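Local atomic coordinates of Rv3303c-lpdA (Mycobacterium tuberculosis, PDB entry 1XDI), a protein that reduces quinones with NADH or NADPH as an FAD-containing homotetramer and may help the bacterium resist reactive oxygen intermediates. Residues A127-K132 with D146-A151; R303-L308 with R333-H338; A390-S395 with P451-S456; H399-I404 with V417-I422. All blocks are in the same frame, centred on the assembly; numbering follows the deposited sequence.

Contact 1 (A127-K132 with D146-A151); sequences ARHRIK and DVVLVA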
loop_
_atom_site.group_PDB
_atom_site.type_symbol
_atom_site.label_atom_id
_atom_site.label_comp_id
_atom_site.label_asym_id
_atom_site.label_seq_id
_atom_site.Cartn_x
_atom_site.Cartn_y
_atom_site.Cartn_z
ATOM N N ALA A 127 -34.559 17.406 -14.272
ATOM C CA ALA A 127 -33.133 17.156 -14.246
ATOM C C ALA A 127 -32.466 18.496 -13.934
ATOM O O ALA A 127 -31.878 18.662 -12.880
ATOM C CB ALA A 127 -32.670 16.631 -15.603
ATOM N N ARG A 128 -32.592 19.461 -14.845
ATOM C CA ARG A 128 -31.999 20.770 -14.665
ATOM C C ARG A 128 -32.858 21.627 -13.746
ATOM O O ARG A 128 -34.070 21.699 -13.903
ATOM C CB ARG A 128 -31.812 21.436 -16.042
ATOM C CG ARG A 128 -31.734 22.967 -16.002
ATOM C CD ARG A 128 -31.435 23.621 -17.352
ATOM N NE ARG A 128 -30.007 23.657 -17.631
ATOM C CZ ARG A 128 -29.431 24.535 -18.451
ATOM N NH1 ARG A 128 -30.184 25.449 -19.065
ATOM N NH2 ARG A 128 -28.110 24.502 -18.662
ATOM N N HIS A 129 -32.222 22.295 -12.791
ATOM C CA HIS A 129 -32.924 23.119 -11.821
ATOM C C HIS A 129 -32.860 24.591 -12.087
ATOM O O HIS A 129 -32.175 25.050 -13.003
ATOM C CB HIS A 129 -32.366 22.837 -10.463
ATOM C CG HIS A 129 -32.406 21.389 -10.122
ATOM N ND1 HIS A 129 -33.588 20.693 -10.010
ATOM C CD2 HIS A 129 -31.418 20.501 -9.858
ATOM C CE1 HIS A 129 -33.331 19.445 -9.682
ATOM N NE2 HIS A 129 -32.024 19.302 -9.581
ATOM N N ARG A 130 -33.589 25.341 -11.275
ATOM C CA ARG A 130 -33.638 26.769 -11.415
ATOM C C ARG A 130 -33.542 27.439 -10.043
ATOM O O ARG A 130 -34.301 27.136 -9.113
ATOM C CB ARG A 130 -34.933 27.148 -12.126
ATOM C CG ARG A 130 -34.738 28.225 -13.159
ATOM C CD ARG A 130 -36.016 28.722 -13.812
ATOM N NE ARG A 130 -35.748 30.123 -14.119
ATOM C CZ ARG A 130 -35.484 30.594 -15.337
ATOM N NH1 ARG A 130 -35.496 29.763 -16.390
ATOM N NH2 ARG A 130 -35.113 31.875 -15.493
ATOM N N ILE A 131 -32.598 28.364 -9.924
ATOM C CA ILE A 131 -32.361 29.073 -8.674
ATOM C C ILE A 131 -32.531 30.569 -8.806
ATOM O O ILE A 131 -32.273 31.117 -9.869
ATOM C CB ILE A 131 -30.989 28.757 -8.176
ATOM C CG1 ILE A 131 -30.985 27.279 -7.764
ATOM C CG2 ILE A 131 -30.593 29.731 -7.083
ATOM C CD1 ILE A 131 -29.609 26.669 -7.700
ATOM N N LYS A 132 -32.983 31.224 -7.732
ATOM C CA LYS A 132 -33.201 32.674 -7.737
ATOM C C LYS A 132 -32.326 33.314 -6.699
ATOM O O LYS A 132 -32.298 32.844 -5.565
ATOM C CB LYS A 132 -34.672 32.991 -7.418
ATOM C CG LYS A 132 -34.919 34.436 -6.983
ATOM C CD LYS A 132 -36.386 34.823 -7.056
ATOM C CE LYS A 132 -37.206 34.305 -5.872
ATOM N NZ LYS A 132 -38.662 34.623 -6.038
ATOM N N ASP A 146 -27.506 22.695 -13.595
ATOM C CA ASP A 146 -27.412 21.309 -13.860
ATOM C C ASP A 146 -27.133 20.605 -12.521
ATOM O O ASP A 146 -27.804 19.659 -12.197
ATOM C CB ASP A 146 -26.366 21.089 -14.980
ATOM C CG ASP A 146 -26.814 21.658 -16.327
ATOM O OD1 ASP A 146 -27.921 21.282 -16.797
ATOM O OD2 ASP A 146 -26.023 22.473 -16.858
ATOM N N VAL A 147 -26.207 21.142 -11.736
ATOM C CA VAL A 147 -25.816 20.603 -10.446
ATOM C C VAL A 147 -26.116 21.666 -9.394
ATOM O O VAL A 147 -25.813 22.870 -9.604
ATOM C CB VAL A 147 -24.325 20.323 -10.469
ATOM C CG1 VAL A 147 -23.892 19.690 -9.196
ATOM C CG2 VAL A 147 -23.974 19.455 -11.671
ATOM N N VAL A 148 -26.719 21.336 -8.262
ATOM C CA VAL A 148 -26.967 22.358 -7.263
ATOM C C VAL A 148 -26.325 21.900 -5.975
ATOM O O VAL A 148 -26.437 20.741 -5.624
ATOM C CB VAL A 148 -28.502 22.632 -7.025
ATOM C CG1 VAL A 148 -28.686 23.608 -5.899
ATOM C CG2 VAL A 148 -29.151 23.213 -8.268
ATOM N N LEU A 149 -25.633 22.781 -5.264
ATOM C CA LEU A 149 -24.964 22.380 -4.030
ATOM C C LEU A 149 -25.457 23.210 -2.872
ATOM O O LEU A 149 -25.021 24.343 -2.771
ATOM C CB LEU A 149 -23.455 22.592 -4.146
ATOM C CG LEU A 149 -22.772 22.583 -2.772
ATOM C CD1 LEU A 149 -22.972 21.207 -2.130
ATOM C CD2 LEU A 149 -21.288 22.970 -2.894
ATOM N N VAL A 150 -26.319 22.680 -1.996
ATOM C CA VAL A 150 -26.849 23.457 -0.857
ATOM C C VAL A 150 -25.814 23.525 0.293
ATOM O O VAL A 150 -25.535 22.526 0.962
ATOM C CB VAL A 150 -28.199 22.839 -0.399
ATOM C CG1 VAL A 150 -28.551 23.255 1.002
ATOM C CG2 VAL A 150 -29.269 23.272 -1.329
ATOM N N ALA A 151 -25.228 24.703 0.505
ATOM C CA ALA A 151 -24.178 24.844 1.520
ATOM C C ALA A 151 -24.465 26.070 2.373
ATOM O O ALA A 151 -23.655 27.011 2.457
ATOM C CB ALA A 151 -22.834 24.989 0.821
#
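R128 and D146 are joined by a salt bridge at one end of this contact, while V148 gives it an apolar centre against I131 and H129. The CB of D146 leaves its backbone away from 127-132, but CG lies beside its own backbone N (chi1 -67°), and the carboxylate finishes against the arginine. R128 NE donates to D146 OD1 at 3.3 Å. OD1 lies close to the guanidinium plane, yet NE stands 46° out of the carboxylate plane. R128 NH2 reaches D146 OD2 at 3.4 Å in a second, weak bond, and the two flat groups are turned 40° from each other. D146 OD2 also accepts from the backbone N of R4, so one carboxylate links the loop residue before strand 129-134 to strand 3-8.

V148 is a buried, branched residue whose CG2 serves two neighbours. It meets I131 CD1 tip to tip at 3.5 Å and lies obliquely to the H129 ring, 3.9 Å from CD2. The imidazole suits this spot because its carbons pack on valine while ND1 bonds to D121 and NE2 to the carbonyl of T310.

I131 also packs on V6 and L8. Strand 129-134, the middle member of an antiparallel three-stranded sheet, is thereby pressed onto the parallel sheet of the FAD-binding Rossmann domain, where strand 147-150 runs between strands 3-8 and 312-314.

Contact 2 (R303-L308 with R333-H338); sequences RVSRTL and RIAMYH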
loop_
_atom_site.group_PDB
_atom_site.type_symbol
_atom_site.label_atom_id
_atom_site.label_comp_id
_atom_site.label_asym_id
_atom_site.label_seq_id
_atom_site.Cartn_x
_atom_site.Cartn_y
_atom_site.Cartn_z
ATOM N N ARG A 303 -23.210 9.938 1.485
ATOM C CA ARG A 303 -21.858 9.684 1.934
ATOM C C ARG A 303 -21.090 10.249 0.732
ATOM O O ARG A 303 -19.854 10.442 0.760
ATOM C CB ARG A 303 -21.665 8.179 2.071
ATOM C CG ARG A 303 -21.037 7.679 3.371
ATOM C CD ARG A 303 -20.660 6.207 3.126
ATOM N NE ARG A 303 -21.652 5.564 2.226
ATOM C CZ ARG A 303 -21.372 4.746 1.198
ATOM N NH1 ARG A 303 -20.118 4.438 0.897
ATOM N NH2 ARG A 303 -22.361 4.222 0.480
ATOM N N VAL A 304 -21.876 10.534 -0.311
ATOM C CA VAL A 304 -21.368 11.092 -1.545
ATOM C C VAL A 304 -21.954 12.513 -1.752
ATOM O O VAL A 304 -21.905 13.119 -2.817
ATOM C CB VAL A 304 -21.582 10.015 -2.666
ATOM C CG1 VAL A 304 -21.831 10.584 -4.061
ATOM C CG2 VAL A 304 -20.320 9.189 -2.696
ATOM N N SER A 305 -22.440 13.056 -0.635
ATOM C CA SER A 305 -23.009 14.406 -0.535
ATOM C C SER A 305 -24.280 14.696 -1.291
ATOM O O SER A 305 -24.622 15.869 -1.482
ATOM C CB SER A 305 -21.969 15.453 -0.917
ATOM O OG SER A 305 -20.847 15.379 -0.045
ATOM N N ARG A 306 -25.015 13.677 -1.727
ATOM C CA ARG A 306 -26.217 14.066 -2.421
ATOM C C ARG A 306 -27.519 13.919 -1.686
ATOM O O ARG A 306 -27.673 13.080 -0.804
ATOM C CB ARG A 306 -26.294 13.422 -3.799
ATOM C CG ARG A 306 -26.315 12.041 -3.780
ATOM C CD ARG A 306 -25.879 11.490 -5.076
ATOM N NE ARG A 306 -25.818 10.114 -4.709
ATOM C CZ ARG A 306 -26.122 9.105 -5.479
ATOM N NH1 ARG A 306 -26.503 9.333 -6.740
ATOM N NH2 ARG A 306 -26.104 7.888 -4.937
ATOM N N THR A 307 -28.418 14.832 -2.021
ATOM C CA THR A 307 -29.723 14.842 -1.422
ATOM C C THR A 307 -30.574 13.807 -2.163
ATOM O O THR A 307 -30.143 13.160 -3.119
ATOM C CB THR A 307 -30.390 16.208 -1.556
ATOM O OG1 THR A 307 -30.621 16.477 -2.940
ATOM C CG2 THR A 307 -29.497 17.289 -1.017
ATOM N N LEU A 308 -31.800 13.679 -1.703
ATOM C CA LEU A 308 -32.762 12.736 -2.227
ATOM C C LEU A 308 -33.303 13.187 -3.600
ATOM O O LEU A 308 -33.944 12.404 -4.317
ATOM C CB LEU A 308 -33.875 12.591 -1.176
ATOM C CG LEU A 308 -33.376 12.771 0.296
ATOM C CD1 LEU A 308 -32.697 14.214 0.628
ATOM C CD2 LEU A 308 -34.600 12.528 1.225
ATOM N N ARG A 333 -16.209 19.223 -1.686
ATOM C CA ARG A 333 -15.160 18.667 -2.571
ATOM C C ARG A 333 -15.681 17.306 -3.193
ATOM O O ARG A 333 -15.717 17.135 -4.421
ATOM C CB ARG A 333 -13.862 18.490 -1.721
ATOM C CG ARG A 333 -12.502 18.781 -2.385
ATOM C CD ARG A 333 -11.593 19.814 -1.594
ATOM N NE ARG A 333 -11.333 19.434 -0.208
ATOM C CZ ARG A 333 -10.800 20.240 0.711
ATOM N NH1 ARG A 333 -10.447 21.474 0.394
ATOM N NH2 ARG A 333 -10.685 19.836 1.965
ATOM N N ILE A 334 -16.133 16.379 -2.342
ATOM C CA ILE A 334 -16.643 15.085 -2.784
ATOM C C ILE A 334 -17.914 15.246 -3.621
ATOM O O ILE A 334 -18.165 14.417 -4.459
ATOM C CB ILE A 334 -16.876 14.155 -1.561
ATOM C CG1 ILE A 334 -15.546 13.776 -0.975
ATOM C CG2 ILE A 334 -17.513 12.891 -1.914
ATOM C CD1 ILE A 334 -15.662 13.506 0.441
ATOM N N ALA A 335 -18.700 16.306 -3.437
ATOM C CA ALA A 335 -19.912 16.523 -4.262
ATOM C C ALA A 335 -19.525 17.048 -5.631
ATOM O O ALA A 335 -20.266 16.907 -6.584
ATOM C CB ALA A 335 -20.888 17.504 -3.622
ATOM N N MET A 336 -18.370 17.670 -5.743
ATOM C CA MET A 336 -18.000 18.110 -7.045
ATOM C C MET A 336 -17.421 16.924 -7.736
ATOM O O MET A 336 -17.669 16.738 -8.923
ATOM C CB MET A 336 -17.007 19.250 -6.965
ATOM C CG MET A 336 -17.670 20.526 -6.422
ATOM S SD MET A 336 -19.028 21.041 -7.477
ATOM C CE MET A 336 -20.517 20.362 -6.653
ATOM N N TYR A 337 -16.676 16.096 -7.000
ATOM C CA TYR A 337 -16.063 14.917 -7.618
ATOM C C TYR A 337 -17.129 13.937 -8.154
ATOM O O TYR A 337 -16.994 13.355 -9.246
ATOM C CB TYR A 337 -15.096 14.183 -6.640
ATOM C CG TYR A 337 -13.828 14.952 -6.176
ATOM C CD1 TYR A 337 -13.175 15.846 -7.022
ATOM C CD2 TYR A 337 -13.337 14.817 -4.848
ATOM C CE1 TYR A 337 -12.094 16.589 -6.564
ATOM C CE2 TYR A 337 -12.256 15.563 -4.387
ATOM C CZ TYR A 337 -11.640 16.453 -5.250
ATOM O OH TYR A 337 -10.580 17.240 -4.821
ATOM N N HIS A 338 -18.203 13.757 -7.395
ATOM C CA HIS A 338 -19.219 12.848 -7.852
ATOM C C HIS A 338 -19.969 13.442 -9.044
ATOM O O HIS A 338 -20.228 12.743 -10.022
ATOM C CB HIS A 338 -20.182 12.472 -6.731
ATOM C CG HIS A 338 -21.157 11.412 -7.132
ATOM N ND1 HIS A 338 -22.388 11.706 -7.674
ATOM C CD2 HIS A 338 -21.049 10.064 -7.167
ATOM C CE1 HIS A 338 -22.997 10.587 -8.023
ATOM N NE2 HIS A 338 -22.208 9.577 -7.731
#
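V304 and H338 make the principal meeting between the loop 303-308 and helix 325-339, and it is easiest to trace along the histidine. H338 points its CB at the loop, and CG stands anti to the backbone N (chi1 -174°). H338 CB touches V304 CG1 at 3.7 Å. Beyond it, the same methyl lies over one face of the imidazole, 3.5 Å from the ring centroid and 27° off the normal, a CH-pi contact displaced toward the CG and CD2 side. ND1 is hydrogen-bonded to the hydroxyl of Y313. CE1 is approached obliquely by R306 NH1 at 3.9 Å, and NE2 lies over one face of that guanidinium. NE2 also bonds to the backbone O of H338 in the second subunit, whose ring stacks on this one.

Smaller residues let the loop come near the helix. S305 CB packs on A335 CB at 3.6 Å, and S305 OG bonds to the carbonyl of Q331, one turn earlier. I334 CG2 fills in beside V304 CA at 4.3 Å. R306 is extended from CG to NE, where it pairs with D302, and its NH2 bonds to A339 O of the second subunit.

Because a carbonyl can only accept, NE2 of H338 should be the protonated nitrogen. With R306 NH1 4.4 Å from NE2, a second proton would probably be disfavoured, consistent with a neutral imidazole that combines apolar packing with polar links across the subunit interface.

Contact 3 (A390-S395 with P451-S456); sequences ARAKMS and PSLSGS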
loop_
_atom_site.group_PDB
_atom_site.type_symbol
_atom_site.label_atom_id
_atom_site.label_comp_id
_atom_site.label_asym_id
_atom_site.label_seq_id
_atom_site.Cartn_x
_atom_site.Cartn_y
_atom_site.Cartn_z
ATOM N N ALA A 390 12.423 15.756 24.764
ATOM C CA ALA A 390 13.194 17.003 24.958
ATOM C C ALA A 390 12.471 18.281 24.463
ATOM O O ALA A 390 12.462 19.317 25.134
ATOM C CB ALA A 390 14.583 16.876 24.286
ATOM N N ARG A 391 11.859 18.199 23.290
ATOM C CA ARG A 391 11.131 19.340 22.742
ATOM C C ARG A 391 10.098 19.766 23.773
ATOM O O ARG A 391 10.056 20.943 24.149
ATOM C CB ARG A 391 10.460 18.955 21.405
ATOM C CG ARG A 391 9.478 19.991 20.805
ATOM C CD ARG A 391 10.083 21.397 20.690
ATOM N NE ARG A 391 11.180 21.447 19.739
ATOM C CZ ARG A 391 12.083 22.410 19.731
ATOM N NH1 ARG A 391 12.010 23.377 20.638
ATOM N NH2 ARG A 391 13.015 22.430 18.804
ATOM N N ALA A 392 9.266 18.836 24.249
ATOM C CA ALA A 392 8.274 19.197 25.282
ATOM C C ALA A 392 8.952 19.914 26.492
ATOM O O ALA A 392 8.468 20.924 26.981
ATOM C CB ALA A 392 7.538 17.963 25.761
ATOM N N LYS A 393 10.081 19.395 26.955
ATOM C CA LYS A 393 10.794 19.965 28.083
ATOM C C LYS A 393 11.098 21.434 27.774
ATOM O O LYS A 393 10.989 22.292 28.617
ATOM C CB LYS A 393 12.043 19.140 28.274
ATOM C CG LYS A 393 12.539 19.010 29.656
ATOM C CD LYS A 393 13.253 17.683 29.826
ATOM C CE LYS A 393 12.268 16.556 29.750
ATOM N NZ LYS A 393 12.866 15.228 30.198
ATOM N N MET A 394 11.436 21.713 26.533
ATOM C CA MET A 394 11.702 23.063 26.059
ATOM C C MET A 394 10.451 23.946 26.086
ATOM O O MET A 394 10.513 25.118 26.497
ATOM C CB MET A 394 12.213 22.988 24.645
ATOM C CG MET A 394 13.535 22.328 24.564
ATOM S SD MET A 394 14.074 22.006 22.905
ATOM C CE MET A 394 15.242 20.575 23.227
ATOM N N SER A 395 9.314 23.422 25.609
ATOM C CA SER A 395 8.050 24.214 25.644
ATOM C C SER A 395 7.310 24.059 27.005
ATOM O O SER A 395 6.092 24.287 27.134
ATOM C CB SER A 395 7.104 23.794 24.521
ATOM O OG SER A 395 7.802 23.509 23.315
ATOM N N PRO A 451 15.220 17.453 17.672
ATOM C CA PRO A 451 14.144 17.053 18.582
ATOM C C PRO A 451 12.788 17.725 18.210
ATOM O O PRO A 451 12.714 18.921 17.875
ATOM C CB PRO A 451 14.665 17.574 19.922
ATOM C CG PRO A 451 15.077 18.881 19.521
ATOM C CD PRO A 451 16.041 18.443 18.381
ATOM N N SER A 452 11.716 16.955 18.290
ATOM C CA SER A 452 10.405 17.491 17.988
ATOM C C SER A 452 9.396 16.619 18.730
ATOM O O SER A 452 9.748 15.516 19.160
ATOM C CB SER A 452 10.133 17.435 16.469
ATOM O OG SER A 452 10.110 16.097 16.001
ATOM N N LEU A 453 8.162 17.092 18.891
ATOM C CA LEU A 453 7.192 16.258 19.568
ATOM C C LEU A 453 6.743 15.191 18.557
ATOM O O LEU A 453 6.316 14.104 18.937
ATOM C CB LEU A 453 6.009 17.098 20.042
ATOM C CG LEU A 453 6.395 18.391 20.777
ATOM C CD1 LEU A 453 5.171 19.295 20.948
ATOM C CD2 LEU A 453 6.989 18.058 22.078
ATOM N N SER A 454 6.864 15.452 17.264
ATOM C CA SER A 454 6.438 14.422 16.347
ATOM C C SER A 454 7.339 13.180 16.404
ATOM O O SER A 454 6.995 12.143 15.857
ATOM C CB SER A 454 6.404 14.943 14.928
ATOM O OG SER A 454 7.681 14.796 14.345
ATOM N N GLY A 455 8.491 13.261 17.059
ATOM C CA GLY A 455 9.361 12.104 17.121
ATOM C C GLY A 455 8.789 11.062 18.059
ATOM O O GLY A 455 9.110 9.842 17.994
ATOM N N SER A 456 7.951 11.567 18.968
ATOM C CA SER A 456 7.257 10.758 19.987
ATOM C C SER A 456 6.180 9.917 19.281
ATOM O O SER A 456 5.876 8.814 19.730
ATOM C CB SER A 456 6.598 11.691 21.011
ATOM O OG SER A 456 7.320 11.706 22.189
HETATM O O HOH W 1 10.204 20.714 17.343
#
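Within the dimerisation domain, the short helix 390-394 packs on segment 451-456, where the chain passes into helix 454-464, with R391 meeting P451 and L453. R391 is folded over this segment: anti at chi1 but bent at chi2 (52°) and chi3 (66°), its chain brings NE back toward P451 O. That bond is weak, at 3.5 Å, and a water supplements it, accepting weakly from R391 NE at 2.7 Å and donating to P451 O at 3.1 Å.

The aliphatic part of the arginine serves as an apolar surface. R391 CG lies 3.4 Å from L453 CD2, the two side chains crossing at about a right angle. The same leucine methyl meets A392 CB at 3.7 Å, alanine being small enough to bring the helix near. M394, extended beyond CG, lays CE against P451 CG at 4.1 Å.

The backbone N atoms of L453 and S454 bond to E425 of the third subunit. The peptide bond before P451 is cis, following Y450, an FAD-binding residue, and P451 itself touches a bound FAD. Such a cis-proline turn at the flavin is characteristic of the interface domain of flavoprotein disulfide reductases, in which one subunit completes its partner's active site.

Contact 4 (H399-I404 with V417-I422); sequences HGFVKI and VVVAPI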
loop_
_atom_site.group_PDB
_atom_site.type_symbol
_atom_site.label_atom_id
_atom_site.label_comp_id
_atom_site.label_asym_id
_atom_site.label_seq_id
_atom_site.Cartn_x
_atom_site.Cartn_y
_atom_site.Cartn_z
ATOM N N HIS A 399 2.037 17.855 30.937
ATOM C CA HIS A 399 0.923 16.947 30.962
ATOM C C HIS A 399 0.466 16.481 29.597
ATOM O O HIS A 399 -0.576 15.785 29.476
ATOM C CB HIS A 399 -0.209 17.613 31.711
ATOM C CG HIS A 399 0.200 18.109 33.059
ATOM N ND1 HIS A 399 0.342 17.275 34.140
ATOM C CD2 HIS A 399 0.510 19.349 33.498
ATOM C CE1 HIS A 399 0.717 17.980 35.192
ATOM N NE2 HIS A 399 0.826 19.244 34.829
ATOM N N GLY A 400 1.253 16.833 28.576
ATOM C CA GLY A 400 0.901 16.413 27.232
ATOM C C GLY A 400 1.193 14.938 27.020
ATOM O O GLY A 400 1.915 14.303 27.822
ATOM N N PHE A 401 0.641 14.377 25.939
ATOM C CA PHE A 401 0.890 12.950 25.632
ATOM C C PHE A 401 0.438 12.572 24.245
ATOM O O PHE A 401 -0.313 13.279 23.619
ATOM C CB PHE A 401 0.181 12.029 26.667
ATOM C CG PHE A 401 -1.344 12.049 26.592
ATOM C CD1 PHE A 401 -2.019 11.452 25.540
ATOM C CD2 PHE A 401 -2.089 12.641 27.566
ATOM C CE1 PHE A 401 -3.393 11.453 25.476
ATOM C CE2 PHE A 401 -3.463 12.639 27.498
ATOM C CZ PHE A 401 -4.107 12.051 26.461
ATOM N N VAL A 402 0.896 11.422 23.782
ATOM C CA VAL A 402 0.486 10.887 22.496
ATOM C C VAL A 402 -0.042 9.505 22.690
ATOM O O VAL A 402 0.619 8.690 23.303
ATOM C CB VAL A 402 1.636 10.781 21.532
ATOM C CG1 VAL A 402 1.190 10.060 20.257
ATOM C CG2 VAL A 402 2.140 12.163 21.256
ATOM N N LYS A 403 -1.246 9.267 22.173
ATOM C CA LYS A 403 -1.933 7.953 22.176
ATOM C C LYS A 403 -2.079 7.440 20.738
ATOM O O LYS A 403 -2.626 8.109 19.897
ATOM C CB LYS A 403 -3.371 8.030 22.758
ATOM C CG LYS A 403 -3.536 7.800 24.280
ATOM C CD LYS A 403 -5.038 7.634 24.663
ATOM C CE LYS A 403 -5.254 7.680 26.197
ATOM N NZ LYS A 403 -6.702 7.669 26.670
ATOM N N ILE A 404 -1.608 6.248 20.455
ATOM C CA ILE A 404 -1.772 5.689 19.125
ATOM C C ILE A 404 -2.488 4.329 19.265
ATOM O O ILE A 404 -2.170 3.573 20.182
ATOM C CB ILE A 404 -0.380 5.566 18.462
ATOM C CG1 ILE A 404 -0.153 6.785 17.564
ATOM C CG2 ILE A 404 -0.253 4.276 17.694
ATOM C CD1 ILE A 404 1.324 6.929 17.149
ATOM N N VAL A 417 -4.633 9.957 19.532
ATOM C CA VAL A 417 -5.117 11.139 20.275
ATOM C C VAL A 417 -3.860 11.852 20.657
ATOM O O VAL A 417 -2.893 11.222 21.038
ATOM C CB VAL A 417 -5.839 10.884 21.649
ATOM C CG1 VAL A 417 -6.005 12.219 22.342
ATOM C CG2 VAL A 417 -7.191 10.227 21.494
ATOM N N VAL A 418 -3.902 13.170 20.581
ATOM C CA VAL A 418 -2.731 13.982 20.886
ATOM C C VAL A 418 -3.174 15.168 21.686
ATOM O O VAL A 418 -4.050 15.923 21.238
ATOM C CB VAL A 418 -2.036 14.559 19.616
ATOM C CG1 VAL A 418 -0.811 15.295 20.011
ATOM C CG2 VAL A 418 -1.659 13.489 18.678
ATOM N N VAL A 419 -2.589 15.302 22.867
ATOM C CA VAL A 419 -2.847 16.433 23.704
ATOM C C VAL A 419 -1.522 17.187 23.852
ATOM O O VAL A 419 -0.630 16.708 24.556
ATOM C CB VAL A 419 -3.359 15.980 25.067
ATOM C CG1 VAL A 419 -3.216 17.085 26.106
ATOM C CG2 VAL A 419 -4.798 15.621 24.942
ATOM N N ALA A 420 -1.373 18.327 23.175
ATOM C CA ALA A 420 -0.161 19.171 23.279
ATOM C C ALA A 420 -0.442 20.578 22.730
ATOM O O ALA A 420 -1.535 20.828 22.167
ATOM C CB ALA A 420 0.976 18.564 22.541
ATOM N N PRO A 421 0.529 21.517 22.854
ATOM C CA PRO A 421 0.256 22.870 22.352
ATOM C C PRO A 421 -0.117 22.966 20.880
ATOM O O PRO A 421 -0.949 23.818 20.519
ATOM C CB PRO A 421 1.519 23.643 22.692
ATOM C CG PRO A 421 2.148 22.835 23.810
ATOM C CD PRO A 421 1.892 21.435 23.407
ATOM N N ILE A 422 0.459 22.107 20.024
ATOM C CA ILE A 422 0.102 22.154 18.606
ATOM C C ILE A 422 -0.517 20.844 18.159
ATOM O O ILE A 422 -0.161 20.298 17.135
ATOM C CB ILE A 422 1.352 22.453 17.714
ATOM C CG1 ILE A 422 2.480 21.512 18.081
ATOM C CG2 ILE A 422 1.759 23.929 17.814
ATOM C CD1 ILE A 422 3.683 21.743 17.230
#
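F401 and V419 pair across the hairpin of strands 401-407 and 413-420, whose parts 401-404 and 417-420 run antiparallel at 176°. Backbone hydrogen bonds come first. In the F401-V419 pair, F401 N donates to V419 O at 3.0 Å, and V419 N returns a bond to F401 O at 3.1 Å. K403 and V417 repeat the pattern: K403 N reaches V417 O at 2.8 Å, and V417 N reaches K403 O at 2.8 Å. V402 and V418 form the non-hydrogen-bonded pair between them.

Apolar packing differs on the two faces. F401 has CG between its backbone N and carbonyl carbon (chi1 68°). Its ring meets V419, whose CB stands over one ring face, 4.2 Å from the centroid and 14° off the normal, in a CH-pi contact, while V419 CG2 touches F401 CZ at 3.9 Å. V417 CG1 approaches F401 CE1 obliquely at 4.2 Å. This face is covered by helix 223-235, with V228 touching both F401 and V419. On the other face V402 CG2 and V418 CG1 meet more loosely, 4.5 Å apart, beneath helices 454-464 and 423-436.

K403 brings a charged group to the contact. Its CB packs beside V417, and the extended chain carries NZ away to salt bridges with D224 and D222.

Beta-branched valines suit such extended strands and offer compact methyl surfaces to both helical layers. In the two hydrogen-bonded pairs the backbone groups satisfy one another, while V402 and V418 bond to L384 and A363 on the adjoining strands. The lysine leaves its aliphatic base in the sheet while its charge is probably neutralised by the two aspartates.

Contacts 2, 3 and 4 are buried, whereas contact 1 is only partly so, and its salt bridge lies toward the surface. Contacts 1 and 2 adjoin in the FAD-binding part, V147 CG1 of one lying 4.3 Å from M336 CE of the other. Contacts 3 and 4 share the dimerisation domain, their centres about 11 Å apart, with contact 4 nested in the chain loop that contact 3 closes. Contact 4 alone relies on backbone pairing within a single sheet; the others join separate elements mainly through side chains. Contacts 1, 2 and 3 all make polar links to other subunits, contact 1 through the backbone of A127. Contacts 1 and 3, on opposite sides of the chain's centre, each include a residue touching FAD.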